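Local structure of collectin placenta 1 (Mus musculus, 2OX9) at residues A[21-26]-A[123-128]. The protein binds glycans such as the leukocyte cell-surface glycan Lewis(x) through a C-type carbohydrate-recognition domain that carries bound calcium ions. Residues are numbered along the deposited sequence; the frame is centred on the assembly and turned at random.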
loop_
_atom_site.group_PDB
_atom_site.type_symbol
_atom_site.label_atom_id
_atom_site.label_comp_id
_atom_site.label_asym_id
_atom_site.label_seq_id
_atom_site.Cartn_x
_atom_site.Cartn_y
_atom_site.Cartn_z
ATOM N N LEU A 21 -12.834 -0.666 3.643
ATOM C CA LEU A 21 -14.043 -0.235 2.977
ATOM C C LEU A 21 -13.934 1.277 3.120
ATOM O O LEU A 21 -14.635 2.037 2.452
ATOM C CB LEU A 21 -15.284 -0.750 3.698
ATOM C CG LEU A 21 -15.509 -2.258 3.583
ATOM C CD1 LEU A 21 -16.852 -2.612 4.211
ATOM C CD2 LEU A 21 -15.483 -2.673 2.120
ATOM N N GLU A 22 -13.026 1.694 4.001
ATOM C CA GLU A 22 -12.784 3.108 4.249
ATOM C C GLU A 22 -11.904 3.656 3.130
ATOM O O GLU A 22 -11.039 2.948 2.615
ATOM C CB GLU A 22 -12.072 3.316 5.596
ATOM C CG GLU A 22 -12.897 2.985 6.846
ATOM C CD GLU A 22 -12.852 1.511 7.229
ATOM O OE1 GLU A 22 -12.315 0.698 6.444
ATOM O OE2 GLU A 22 -13.360 1.165 8.320
ATOM N N LYS A 23 -12.136 4.911 2.756
ATOM C CA LYS A 23 -11.353 5.583 1.716
ATOM C C LYS A 23 -10.724 6.805 2.384
ATOM O O LYS A 23 -11.443 7.631 2.954
ATOM C CB LYS A 23 -12.257 6.031 0.560
ATOM C CG LYS A 23 -13.066 4.913 -0.103
ATOM C CD LYS A 23 -13.754 5.415 -1.374
ATOM C CE LYS A 23 -14.768 4.413 -1.919
ATOM N NZ LYS A 23 -14.172 3.082 -2.233
ATOM N N GLU A 24 -9.398 6.929 2.319
ATOM C CA GLU A 24 -8.704 8.049 2.968
ATOM C C GLU A 24 -7.407 8.468 2.262
ATOM O O GLU A 24 -6.885 7.738 1.419
ATOM C CB GLU A 24 -8.350 7.661 4.404
ATOM C CG GLU A 24 -9.485 7.061 5.223
ATOM C CD GLU A 24 -10.477 8.097 5.709
ATOM O OE1 GLU A 24 -10.048 9.067 6.369
ATOM O OE2 GLU A 24 -11.686 7.938 5.445
ATOM N N ILE A 25 -6.885 9.641 2.611
ATOM C CA ILE A 25 -5.625 10.088 2.026
ATOM C C ILE A 25 -4.568 9.208 2.682
ATOM O O ILE A 25 -4.852 8.564 3.696
ATOM C CB ILE A 25 -5.321 11.575 2.337
ATOM C CG1 ILE A 25 -5.228 11.802 3.846
ATOM C CG2 ILE A 25 -6.390 12.455 1.735
ATOM C CD1 ILE A 25 -4.876 13.244 4.215
ATOM N N PHE A 26 -3.355 9.193 2.133
ATOM C CA PHE A 26 -2.298 8.339 2.675
ATOM C C PHE A 26 -2.048 8.431 4.171
ATOM O O PHE A 26 -2.055 7.412 4.859
ATOM C CB PHE A 26 -0.969 8.584 1.967
ATOM C CG PHE A 26 0.102 7.580 2.324
ATOM C CD1 PHE A 26 0.114 6.314 1.729
ATOM C CD2 PHE A 26 1.094 7.893 3.246
ATOM C CE1 PHE A 26 1.098 5.378 2.042
ATOM C CE2 PHE A 26 2.089 6.959 3.571
ATOM C CZ PHE A 26 2.088 5.698 2.964
ATOM N N ILE A 123 -7.647 10.162 -2.428
ATOM C CA ILE A 123 -8.477 9.329 -1.561
ATOM C C ILE A 123 -8.551 7.914 -2.141
ATOM O O ILE A 123 -9.133 7.706 -3.202
ATOM C CB ILE A 123 -9.908 9.898 -1.453
ATOM C CG1 ILE A 123 -9.850 11.369 -1.033
ATOM C CG2 ILE A 123 -10.713 9.093 -0.434
ATOM C CD1 ILE A 123 -11.079 12.165 -1.423
ATOM N N ASN A 124 -7.952 6.955 -1.437
ATOM C CA ASN A 124 -7.922 5.545 -1.850
ATOM C C ASN A 124 -8.337 4.613 -0.713
ATOM O O ASN A 124 -8.394 5.023 0.439
ATOM C CB ASN A 124 -6.497 5.139 -2.241
ATOM C CG ASN A 124 -6.109 5.602 -3.621
ATOM O OD1 ASN A 124 -4.928 5.809 -3.910
ATOM N ND2 ASN A 124 -7.093 5.744 -4.492
ATOM N N ASN A 125 -8.635 3.358 -1.048
ATOM C CA ASN A 125 -8.937 2.369 -0.019
ATOM C C ASN A 125 -7.530 1.991 0.430
ATOM O O ASN A 125 -6.549 2.566 -0.059
ATOM C CB ASN A 125 -9.647 1.140 -0.600
ATOM C CG ASN A 125 -11.122 1.374 -0.827
ATOM O OD1 ASN A 125 -11.507 2.203 -1.641
ATOM N ND2 ASN A 125 -11.959 0.647 -0.096
ATOM N N PHE A 126 -7.406 1.039 1.347
ATOM C CA PHE A 126 -6.083 0.667 1.807
ATOM C C PHE A 126 -6.037 -0.736 2.395
ATOM O O PHE A 126 -7.064 -1.406 2.527
ATOM C CB PHE A 126 -5.585 1.696 2.842
ATOM C CG PHE A 126 -6.507 1.880 4.015
ATOM C CD1 PHE A 126 -6.392 1.079 5.147
ATOM C CD2 PHE A 126 -7.487 2.874 3.997
ATOM C CE1 PHE A 126 -7.240 1.269 6.247
ATOM C CE2 PHE A 126 -8.332 3.070 5.084
ATOM C CZ PHE A 126 -8.207 2.266 6.214
ATOM N N ILE A 127 -4.835 -1.179 2.743
ATOM C CA ILE A 127 -4.670 -2.513 3.305
ATOM C C ILE A 127 -3.769 -2.471 4.533
ATOM O O ILE A 127 -2.656 -1.961 4.461
ATOM C CB ILE A 127 -4.007 -3.472 2.287
ATOM C CG1 ILE A 127 -4.782 -3.466 0.966
ATOM C CG2 ILE A 127 -3.959 -4.888 2.869
ATOM C CD1 ILE A 127 -4.060 -4.185 -0.142
ATOM N N CYS A 128 -4.252 -3.009 5.650
ATOM C CA CYS A 128 -3.462 -3.066 6.873
ATOM C C CYS A 128 -2.926 -4.477 7.046
ATOM O O CYS A 128 -3.550 -5.452 6.611
ATOM C CB CYS A 128 -4.288 -2.732 8.113
ATOM S SG CYS A 128 -5.074 -1.096 8.199
HETATM O O HOH W 1 -14.726 0.131 -1.145
#
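K23 reaches over to N125 where, in this C-type lectin fold, the loop between strand 15-19 and helix 26-35 runs beside strand 125-131. The lysine chain stays extended as far as CE and bends only at its last torsion (chi4 -58°); NZ donates a hydrogen bond to N125 OD1 (2.9 Å), lying in the plane of the amide carbonyl and on a lone pair of OD1. One water accepts from N125 ND2 and, weakly, from K23 NZ; ND2 also bonds to the carbonyl of S20, so both ends of the amide have partners, which would hold its rotation. Nearer the backbone of the same lysine, CB lies 3.6 Å from CG2 of I123. E24 and N124 form a single antiparallel hydrogen-bonded bridge, E24 N donating to N124 O (2.9 Å) and N124 N to E24 O (3.1 Å); the latter carbonyl also receives NE1 of W63. The side chains of E24 and F126 lie side by side and point the same way; E24 CG is 4.2 Å from F126 CE2, and the carboxylate plane is turned 85° from the ring. The ring packs edge-to-face with F32 of helix 26-35, linking loop, strand and helix. Its CE2 is 3.8 Å from E22 CB and 3.7 Å from E22 O, which lies oblique to the ring.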